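Local coordinates for glycoprotein (Chandipura virus, PDB 5MDM) that probably attaches the virion to host receptors and, as a class III fusion protein triggered by endosomal acid, drives fusion of the viral and endosomal membranes, at residues V136-R140 / L220-G224; W143-V149 / I161-W167; K229-W235 / T260-L266. Residue numbers count along the deposited sequence, not the author numbering.

Contact 1: V136-R140 / L220-G224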
loop_
_atom_site.group_PDB
_atom_site.type_symbol
_atom_site.label_atom_id
_atom_site.label_comp_id
_atom_site.label_asym_id
_atom_site.label_seq_id
_atom_site.Cartn_x
_atom_site.Cartn_y
_atom_site.Cartn_z
ATOM N N VAL A 136 3.610 -21.413 10.218
ATOM C CA VAL A 136 4.985 -21.904 10.222
ATOM C C VAL A 136 5.851 -21.085 11.169
ATOM O O VAL A 136 5.808 -19.860 11.146
ATOM C CB VAL A 136 5.614 -21.824 8.807
ATOM C CG1 VAL A 136 7.101 -22.140 8.850
ATOM C CG2 VAL A 136 4.914 -22.760 7.848
ATOM N N ASP A 137 6.629 -21.759 12.012
ATOM C CA ASP A 137 7.703 -21.083 12.728
ATOM C C ASP A 137 8.952 -21.134 11.856
ATOM O O ASP A 137 9.664 -22.136 11.842
ATOM C CB ASP A 137 7.979 -21.748 14.079
ATOM C CG ASP A 137 8.958 -20.953 14.942
ATOM O OD1 ASP A 137 9.731 -20.131 14.403
ATOM O OD2 ASP A 137 8.959 -21.156 16.175
ATOM N N ASP A 138 9.216 -20.053 11.130
ATOM C CA ASP A 138 10.380 -19.995 10.251
ATOM C C ASP A 138 11.688 -20.085 11.029
ATOM O O ASP A 138 12.717 -20.479 10.483
ATOM C CB ASP A 138 10.369 -18.712 9.417
ATOM C CG ASP A 138 9.315 -18.730 8.327
ATOM O OD1 ASP A 138 8.843 -17.639 7.939
ATOM O OD2 ASP A 138 8.963 -19.832 7.855
ATOM N N TYR A 139 11.649 -19.719 12.305
ATOM C CA TYR A 139 12.873 -19.651 13.097
ATOM C C TYR A 139 13.257 -21.001 13.689
ATOM O O TYR A 139 14.434 -21.343 13.759
ATOM C CB TYR A 139 12.753 -18.579 14.185
ATOM C CG TYR A 139 12.404 -17.220 13.626
ATOM C CD1 TYR A 139 13.388 -16.378 13.126
ATOM C CD2 TYR A 139 11.088 -16.790 13.572
ATOM C CE1 TYR A 139 13.069 -15.139 12.601
ATOM C CE2 TYR A 139 10.759 -15.557 13.050
ATOM C CZ TYR A 139 11.750 -14.737 12.567
ATOM O OH TYR A 139 11.413 -13.512 12.047
ATOM N N ARG A 140 12.258 -21.773 14.098
ATOM C CA ARG A 140 12.504 -23.080 14.695
ATOM C C ARG A 140 12.277 -24.199 13.685
ATOM O O ARG A 140 12.573 -25.360 13.955
ATOM C CB ARG A 140 11.629 -23.275 15.932
ATOM C CG ARG A 140 11.883 -22.255 17.035
ATOM C CD ARG A 140 11.263 -22.698 18.345
ATOM N NE ARG A 140 11.594 -24.088 18.648
ATOM C CZ ARG A 140 12.717 -24.479 19.246
ATOM N NH1 ARG A 140 13.626 -23.584 19.607
ATOM N NH2 ARG A 140 12.930 -25.768 19.482
ATOM N N LEU A 220 22.062 -15.421 12.995
ATOM C CA LEU A 220 20.733 -15.985 13.239
ATOM C C LEU A 220 20.412 -17.088 12.240
ATOM O O LEU A 220 20.726 -16.989 11.050
ATOM C CB LEU A 220 19.657 -14.891 13.195
ATOM C CG LEU A 220 18.196 -15.226 13.514
ATOM C CD1 LEU A 220 17.503 -13.994 14.049
ATOM C CD2 LEU A 220 17.450 -15.718 12.291
ATOM N N SER A 221 19.784 -18.145 12.740
ATOM C CA SER A 221 19.401 -19.271 11.905
ATOM C C SER A 221 17.962 -19.098 11.468
ATOM O O SER A 221 17.053 -19.041 12.296
ATOM C CB SER A 221 19.551 -20.584 12.668
ATOM O OG SER A 221 19.237 -21.687 11.834
ATOM N N TYR A 222 17.758 -19.016 10.161
ATOM C CA TYR A 222 16.435 -18.743 9.622
ATOM C C TYR A 222 16.051 -19.769 8.566
ATOM O O TYR A 222 16.807 -20.019 7.626
ATOM C CB TYR A 222 16.393 -17.339 9.023
ATOM C CG TYR A 222 15.010 -16.880 8.657
ATOM C CD1 TYR A 222 14.068 -16.615 9.639
ATOM C CD2 TYR A 222 14.646 -16.704 7.331
ATOM C CE1 TYR A 222 12.799 -16.189 9.315
ATOM C CE2 TYR A 222 13.375 -16.276 6.996
ATOM C CZ TYR A 222 12.456 -16.021 7.992
ATOM O OH TYR A 222 11.192 -15.597 7.665
ATOM N N CYS A 223 14.871 -20.356 8.731
ATOM C CA CYS A 223 14.364 -21.344 7.790
ATOM C C CYS A 223 15.346 -22.489 7.573
ATOM O O CYS A 223 15.555 -22.938 6.446
ATOM C CB CYS A 223 14.010 -20.686 6.460
ATOM S SG CYS A 223 12.434 -19.816 6.475
ATOM N N GLY A 224 15.957 -22.945 8.660
ATOM C CA GLY A 224 16.819 -24.106 8.614
ATOM C C GLY A 224 18.204 -23.852 8.060
ATOM O O GLY A 224 18.912 -24.797 7.718
#
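A strand end meeting a tight turn shows how few atoms can join two separate sheets. In 220-224, Leu220 comes first: its CD2 lies 4.2 Å from CD1 of Tyr139, at the edge of that ring. Tyr222 then turns the edge of its ring to the face of Tyr139, an offset edge-to-face pair with centroids 5.1 Å apart and planes at 63°, and its OH stands 3.1 Å from OD1 of Asp138. Where the strand ends, Cys223 N donates to Asp138 O at 2.8 Å, and its SG, in a disulfide with Cys178, sits 3.7 Å from Asp138 OD2, which accepts from Gly179 N. Across the gap, Asp137 OD1 receives Tyr139 N (2.9 Å) and Arg140 N (3.0 Å), shaping the bend that carries Asp138 and Tyr139. Asp138 is also a contact residue for host vimentin. The bend after strand 135-137 is thus an Asx turn and Asx motif, set against the disulfide-bonded residue that follows strand 218-222.

Contact 2: W143-V149 / I161-W167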
loop_
_atom_site.group_PDB
_atom_site.type_symbol
_atom_site.label_atom_id
_atom_site.label_comp_id
_atom_site.label_asym_id
_atom_site.label_seq_id
_atom_site.Cartn_x
_atom_site.Cartn_y
_atom_site.Cartn_z
ATOM N N TRP A 143 5.994 -26.692 11.753
ATOM C CA TRP A 143 4.616 -26.254 11.577
ATOM C C TRP A 143 4.057 -25.792 12.915
ATOM O O TRP A 143 4.525 -26.210 13.973
ATOM C CB TRP A 143 3.746 -27.386 11.036
ATOM C CG TRP A 143 4.285 -28.074 9.821
ATOM C CD1 TRP A 143 4.766 -29.350 9.746
ATOM C CD2 TRP A 143 4.386 -27.531 8.502
ATOM N NE1 TRP A 143 5.160 -29.635 8.462
ATOM C CE2 TRP A 143 4.941 -28.533 7.679
ATOM C CE3 TRP A 143 4.065 -26.293 7.937
ATOM C CZ2 TRP A 143 5.180 -28.336 6.321
ATOM C CZ3 TRP A 143 4.304 -26.099 6.589
ATOM C CH2 TRP A 143 4.856 -27.115 5.795
ATOM N N VAL A 144 3.050 -24.931 12.868
ATOM C CA VAL A 144 2.412 -24.459 14.088
ATOM C C VAL A 144 0.924 -24.204 13.869
ATOM O O VAL A 144 0.525 -23.445 12.983
ATOM C CB VAL A 144 3.123 -23.211 14.667
ATOM C CG1 VAL A 144 3.594 -22.313 13.558
ATOM C CG2 VAL A 144 2.208 -22.456 15.624
ATOM N N ASP A 145 0.113 -24.873 14.683
ATOM C CA ASP A 145 -1.336 -24.789 14.607
ATOM C C ASP A 145 -1.883 -25.368 15.903
ATOM O O ASP A 145 -1.310 -26.315 16.442
ATOM C CB ASP A 145 -1.855 -25.586 13.405
ATOM C CG ASP A 145 -3.350 -25.413 13.182
ATOM O OD1 ASP A 145 -3.743 -24.514 12.408
ATOM O OD2 ASP A 145 -4.132 -26.177 13.784
ATOM N N PRO A 146 -2.979 -24.790 16.422
ATOM C CA PRO A 146 -3.599 -25.275 17.661
ATOM C C PRO A 146 -4.066 -26.734 17.593
ATOM O O PRO A 146 -4.157 -27.386 18.634
ATOM C CB PRO A 146 -4.795 -24.331 17.849
ATOM C CG PRO A 146 -4.988 -23.657 16.524
ATOM C CD PRO A 146 -3.624 -23.561 15.936
ATOM N N LEU A 147 -4.350 -27.237 16.395
ATOM C CA LEU A 147 -4.810 -28.615 16.236
ATOM C C LEU A 147 -3.711 -29.642 16.505
ATOM O O LEU A 147 -3.996 -30.801 16.795
ATOM C CB LEU A 147 -5.387 -28.843 14.836
ATOM C CG LEU A 147 -6.818 -28.395 14.534
ATOM C CD1 LEU A 147 -6.932 -26.878 14.451
ATOM C CD2 LEU A 147 -7.303 -29.047 13.248
ATOM N N PHE A 148 -2.458 -29.215 16.400
ATOM C CA PHE A 148 -1.327 -30.118 16.591
ATOM C C PHE A 148 -1.144 -30.506 18.050
ATOM O O PHE A 148 -1.543 -29.772 18.955
ATOM C CB PHE A 148 -0.036 -29.478 16.073
ATOM C CG PHE A 148 0.028 -29.367 14.580
ATOM C CD1 PHE A 148 0.603 -28.262 13.981
ATOM C CD2 PHE A 148 -0.481 -30.371 13.776
ATOM C CE1 PHE A 148 0.663 -28.158 12.608
ATOM C CE2 PHE A 148 -0.423 -30.271 12.404
ATOM C CZ PHE A 148 0.150 -29.165 11.818
ATOM N N VAL A 149 -0.536 -31.667 18.269
ATOM C CA VAL A 149 -0.152 -32.076 19.610
ATOM C C VAL A 149 1.040 -31.236 20.059
ATOM O O VAL A 149 2.142 -31.357 19.516
ATOM C CB VAL A 149 0.204 -33.576 19.667
ATOM C CG1 VAL A 149 0.774 -33.942 21.031
ATOM C CG2 VAL A 149 -1.021 -34.425 19.343
ATOM N N ILE A 161 -4.933 -33.299 17.756
ATOM C CA ILE A 161 -5.516 -33.598 19.058
ATOM C C ILE A 161 -6.668 -34.596 18.941
ATOM O O ILE A 161 -6.813 -35.488 19.777
ATOM C CB ILE A 161 -5.975 -32.320 19.793
ATOM C CG1 ILE A 161 -6.877 -31.470 18.894
ATOM C CG2 ILE A 161 -4.769 -31.511 20.246
ATOM C CD1 ILE A 161 -7.361 -30.189 19.545
ATOM N N HIS A 162 -7.478 -34.447 17.897
ATOM C CA HIS A 162 -8.564 -35.381 17.638
ATOM C C HIS A 162 -7.990 -36.722 17.200
ATOM O O HIS A 162 -7.149 -36.782 16.304
ATOM C CB HIS A 162 -9.506 -34.835 16.563
ATOM C CG HIS A 162 -10.125 -33.518 16.916
ATOM N ND1 HIS A 162 -9.394 -32.354 17.017
ATOM C CD2 HIS A 162 -11.409 -33.181 17.187
ATOM C CE1 HIS A 162 -10.199 -31.357 17.337
ATOM N NE2 HIS A 162 -11.427 -31.831 17.445
ATOM N N ASN A 163 -8.445 -37.792 17.844
ATOM C CA ASN A 163 -7.958 -39.138 17.562
ATOM C C ASN A 163 -8.156 -39.538 16.103
ATOM O O ASN A 163 -7.357 -40.281 15.536
ATOM C CB ASN A 163 -8.654 -40.152 18.474
ATOM C CG ASN A 163 -8.548 -39.788 19.943
ATOM O OD1 ASN A 163 -8.198 -38.660 20.292
ATOM N ND2 ASN A 163 -8.857 -40.744 20.815
ATOM N N SER A 164 -9.223 -39.025 15.501
ATOM C CA SER A 164 -9.616 -39.421 14.153
ATOM C C SER A 164 -8.731 -38.846 13.046
ATOM O O SER A 164 -8.475 -39.515 12.044
ATOM C CB SER A 164 -11.079 -39.042 13.900
ATOM O OG SER A 164 -11.295 -37.653 14.086
ATOM N N SER A 165 -8.265 -37.613 13.222
ATOM C CA SER A 165 -7.579 -36.906 12.142
ATOM C C SER A 165 -6.092 -36.651 12.380
ATOM O O SER A 165 -5.648 -36.497 13.518
ATOM C CB SER A 165 -8.277 -35.573 11.849
ATOM O OG SER A 165 -9.565 -35.778 11.298
ATOM N N VAL A 166 -5.332 -36.615 11.289
ATOM C CA VAL A 166 -3.952 -36.132 11.319
ATOM C C VAL A 166 -3.790 -35.019 10.284
ATOM O O VAL A 166 -4.754 -34.646 9.615
ATOM C CB VAL A 166 -2.923 -37.251 11.042
ATOM C CG1 VAL A 166 -3.070 -38.378 12.053
ATOM C CG2 VAL A 166 -3.055 -37.765 9.620
ATOM N N TRP A 167 -2.580 -34.488 10.149
ATOM C CA TRP A 167 -2.335 -33.407 9.196
ATOM C C TRP A 167 -1.173 -33.701 8.252
ATOM O O TRP A 167 -0.077 -34.062 8.685
ATOM C CB TRP A 167 -2.089 -32.087 9.923
ATOM C CG TRP A 167 -1.955 -30.920 8.995
ATOM C CD1 TRP A 167 -2.967 -30.188 8.448
ATOM C CD2 TRP A 167 -0.736 -30.346 8.504
ATOM N NE1 TRP A 167 -2.456 -29.194 7.647
ATOM C CE2 TRP A 167 -1.089 -29.270 7.664
ATOM C CE3 TRP A 167 0.619 -30.637 8.693
ATOM C CZ2 TRP A 167 -0.138 -28.486 7.016
ATOM C CZ3 TRP A 167 1.560 -29.857 8.048
ATOM C CH2 TRP A 167 1.177 -28.795 7.221
#
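Trp143, Phe148 and Trp167 form an aromatic cluster that joins the turn 145-148, in the fusion domain and probably within the fusion-peptide region, to strand 165-169. Trp143, on the short strand 142-144, offers the face of its five-membered ring to the edge of the Trp167 six-membered ring; the centroids are 4.7 Å apart, the planes at 67°, and Trp143 NE1 comes within 3.6 Å of Trp167 CZ3. That NE1 donates to Gln155 O, so the indole is polar-satisfied while its face serves the stack.

Asp145 opens a type I turn that runs to Phe148. Its OD2 accepts from Leu147 N at 2.8 Å, an Asx turn, and its backbone O accepts from Phe148 N at 3.1 Å. Leu147 directs its carbonyl O to Ile161 N, 2.8 Å away, in the one hydrogen bond between the segments, while its side chain packs on Leu58. Phe148 swings its ring edge to the Trp167 indole, CZ 3.5 Å from Trp167 CE3, in an offset edge-to-face pair with centroids 5.3 Å apart and planes at 75°; its backbone O lies 3.9 Å from Ile161 CG2.

Trp167, whose NE1 is bound to His132 O, therefore gives an edge to one ring and a face to another, and also packs on Val134, a residue of the vimentin interaction. His162, probably a pH sensor of the pre-fusion state as inferred from relatives, makes no contact here. The chemistry implies an uncharged join, about half aromatic, completed by aliphatic Ile161 and Leu147, with a single, bent backbone hydrogen bond at the more exposed end.

Contact 3: K229-W235 / T260-L266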
loop_
_atom_site.group_PDB
_atom_site.type_symbol
_atom_site.label_atom_id
_atom_site.label_comp_id
_atom_site.label_asym_id
_atom_site.label_seq_id
_atom_site.Cartn_x
_atom_site.Cartn_y
_atom_site.Cartn_z
ATOM N N LYS A 229 21.461 -11.418 10.406
ATOM C CA LYS A 229 20.494 -10.345 10.404
ATOM C C LYS A 229 21.249 -9.028 10.453
ATOM O O LYS A 229 22.092 -8.792 11.332
ATOM C CB LYS A 229 19.532 -10.454 11.590
ATOM C CG LYS A 229 18.405 -9.430 11.553
ATOM C CD LYS A 229 17.636 -9.399 12.863
ATOM C CE LYS A 229 17.713 -8.026 13.515
ATOM N NZ LYS A 229 19.127 -7.563 13.675
ATOM N N PHE A 230 20.937 -8.193 9.472
ATOM C CA PHE A 230 21.449 -6.843 9.354
ATOM C C PHE A 230 20.745 -5.902 10.337
ATOM O O PHE A 230 19.642 -6.200 10.806
ATOM C CB PHE A 230 21.191 -6.374 7.927
ATOM C CG PHE A 230 22.026 -7.073 6.905
ATOM C CD1 PHE A 230 23.290 -7.531 7.229
ATOM C CD2 PHE A 230 21.551 -7.269 5.617
ATOM C CE1 PHE A 230 24.070 -8.180 6.287
ATOM C CE2 PHE A 230 22.321 -7.921 4.670
ATOM C CZ PHE A 230 23.585 -8.377 5.006
ATOM N N PRO A 231 21.376 -4.754 10.645
ATOM C CA PRO A 231 20.809 -3.760 11.563
ATOM C C PRO A 231 19.399 -3.320 11.174
ATOM O O PRO A 231 18.658 -2.860 12.036
ATOM C CB PRO A 231 21.766 -2.580 11.428
ATOM C CG PRO A 231 23.048 -3.177 11.029
ATOM C CD PRO A 231 22.729 -4.380 10.199
ATOM N N ASN A 232 19.032 -3.452 9.903
ATOM C CA ASN A 232 17.683 -3.095 9.477
ATOM C C ASN A 232 16.711 -4.266 9.622
ATOM O O ASN A 232 15.577 -4.212 9.154
ATOM C CB ASN A 232 17.686 -2.545 8.046
ATOM C CG ASN A 232 17.913 -3.617 7.005
ATOM O OD1 ASN A 232 18.497 -4.661 7.284
ATOM N ND2 ASN A 232 17.444 -3.362 5.789
ATOM N N GLY A 233 17.167 -5.333 10.266
ATOM C CA GLY A 233 16.299 -6.452 10.558
ATOM C C GLY A 233 16.127 -7.416 9.411
ATOM O O GLY A 233 15.410 -8.409 9.535
ATOM N N GLU A 234 16.779 -7.128 8.291
ATOM C CA GLU A 234 16.750 -8.032 7.147
ATOM C C GLU A 234 17.841 -9.100 7.261
ATOM O O GLU A 234 18.811 -8.936 7.999
ATOM C CB GLU A 234 16.862 -7.245 5.846
ATOM C CG GLU A 234 15.744 -6.238 5.672
ATOM C CD GLU A 234 15.721 -5.629 4.293
ATOM O OE1 GLU A 234 16.671 -5.869 3.527
ATOM O OE2 GLU A 234 14.754 -4.912 3.970
ATOM N N TRP A 235 17.679 -10.194 6.532
ATOM C CA TRP A 235 18.511 -11.372 6.759
ATOM C C TRP A 235 19.069 -11.931 5.452
ATOM O O TRP A 235 18.361 -12.042 4.451
ATOM C CB TRP A 235 17.675 -12.432 7.485
ATOM C CG TRP A 235 18.367 -13.707 7.830
ATOM C CD1 TRP A 235 18.926 -14.037 9.033
ATOM C CD2 TRP A 235 18.536 -14.849 6.984
ATOM N NE1 TRP A 235 19.452 -15.305 8.981
ATOM C CE2 TRP A 235 19.223 -15.826 7.734
ATOM C CE3 TRP A 235 18.180 -15.139 5.665
ATOM C CZ2 TRP A 235 19.560 -17.072 7.205
ATOM C CZ3 TRP A 235 18.521 -16.377 5.142
ATOM C CH2 TRP A 235 19.201 -17.327 5.912
ATOM N N THR A 260 14.792 -12.865 18.540
ATOM C CA THR A 260 15.052 -11.908 17.473
ATOM C C THR A 260 14.248 -12.304 16.246
ATOM O O THR A 260 14.267 -13.461 15.840
ATOM C CB THR A 260 16.546 -11.874 17.090
ATOM O OG1 THR A 260 17.320 -11.410 18.201
ATOM C CG2 THR A 260 16.772 -10.945 15.919
ATOM N N GLU A 261 13.533 -11.351 15.660
ATOM C CA GLU A 261 12.777 -11.630 14.446
ATOM C C GLU A 261 13.472 -11.083 13.194
ATOM O O GLU A 261 14.424 -10.308 13.281
ATOM C CB GLU A 261 11.334 -11.117 14.568
ATOM C CG GLU A 261 10.402 -12.073 15.309
ATOM C CD GLU A 261 9.030 -11.481 15.585
ATOM O OE1 GLU A 261 8.875 -10.245 15.474
ATOM O OE2 GLU A 261 8.105 -12.253 15.917
ATOM N N VAL A 262 12.991 -11.505 12.031
ATOM C CA VAL A 262 13.601 -11.162 10.756
ATOM C C VAL A 262 12.522 -10.688 9.785
ATOM O O VAL A 262 11.436 -11.267 9.732
ATOM C CB VAL A 262 14.344 -12.395 10.176
ATOM C CG1 VAL A 262 14.284 -12.428 8.657
ATOM C CG2 VAL A 262 15.779 -12.437 10.673
ATOM N N ARG A 263 12.811 -9.630 9.031
ATOM C CA ARG A 263 11.856 -9.125 8.047
ATOM C C ARG A 263 12.232 -9.484 6.611
ATOM O O ARG A 263 13.405 -9.702 6.294
ATOM C CB ARG A 263 11.675 -7.615 8.187
ATOM C CG ARG A 263 12.967 -6.830 8.194
ATOM C CD ARG A 263 12.709 -5.341 8.357
ATOM N NE ARG A 263 12.315 -4.707 7.104
ATOM C CZ ARG A 263 12.801 -3.550 6.672
ATOM N NH1 ARG A 263 13.697 -2.899 7.394
ATOM N NH2 ARG A 263 12.389 -3.044 5.518
ATOM N N SER A 264 11.220 -9.556 5.749
ATOM C CA SER A 264 11.438 -9.764 4.327
ATOM C C SER A 264 12.247 -8.617 3.754
ATOM O O SER A 264 12.146 -7.480 4.212
ATOM C CB SER A 264 10.111 -9.883 3.580
ATOM O OG SER A 264 9.526 -11.154 3.798
ATOM N N THR A 265 13.063 -8.927 2.756
ATOM C CA THR A 265 13.892 -7.923 2.118
ATOM C C THR A 265 12.999 -6.976 1.331
ATOM O O THR A 265 12.440 -7.337 0.293
ATOM C CB THR A 265 14.967 -8.563 1.229
ATOM O OG1 THR A 265 15.929 -9.221 2.060
ATOM C CG2 THR A 265 15.675 -7.509 0.417
ATOM N N LEU A 266 12.853 -5.765 1.858
ATOM C CA LEU A 266 11.893 -4.813 1.330
ATOM C C LEU A 266 12.282 -4.402 -0.081
ATOM O O LEU A 266 11.428 -4.218 -0.948
ATOM C CB LEU A 266 11.796 -3.594 2.249
ATOM C CG LEU A 266 10.819 -2.481 1.850
ATOM C CD1 LEU A 266 9.396 -3.001 1.703
ATOM C CD2 LEU A 266 10.867 -1.351 2.861
#
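Two loops without regular strand pairing can be joined by a few directed hydrogen bonds and a charged pair, as 229-235 and 260-266 demonstrate. Hydrogen bonds set the register. Arg263 N donates almost straight to Gly233 O (2.9 Å, 173°), and Val262 CA adds a CA-H...O contact of 3.5 Å to that same Gly233 O. From the side chain of Arg263, NH1 reaches Asn232 O at 2.9 Å, while Glu234 OE2 accepts from Leu266 N at 3.0 Å.

The charged pair is Glu234 with Arg263: OE2 lies 3.4 Å from NH2, over one face of the guanidinium, so no guanidinium N-H points at it; that oxygen's hydrogen bond comes from Leu266 N. At Gly233, with phi at 82°, a CB would stand only 3.5 Å from Arg263 CD; lacking one leaves room for the arginine.

Apolar contacts gather at the 260-262 end, where Trp235 CB meets Val262 CG1 at 3.6 Å and the aliphatic chain of Lys229 touches Thr260, CD to CG2, at 3.5 Å.

Within 229-235 a type I turn from Phe230 to Gly233 links strand 225-229 to strand 235-237. The partner loop, in a region probably involved in trimerisation as in relatives, runs between strand 247-248 and helix 270-295, covering Leu220 and Tyr222 of strand 218-222 with Val262; Thr265 reaches back to Thr45 of strand 36-49.

How the contacts relate
Contacts 1 and 3 lie nearer the chain centre, their centres about 13 Å apart; contact 2 lies about 30 Å out and mixes buried aromatic rings with exposed residues. Contacts 1 and 2 share a three-stranded sheet through strands 135-137 and 142-144, where Val136 CG2 packs on Trp143 CZ3 at 3.6 Å. Contacts 1 and 3 share the sheet of strands 218-222, 225-229 and 235-237, with probable hydrogen bonds between Tyr139 OH and Val262 N (2.6 Å) and between Leu220 O and Trp235 NE1 (3.0 Å). Contact 3, the most central, is the most polar and charged; contact 2 is aromatic and aliphatic with one backbone bond; contact 1 combines aromatic and backbone contacts.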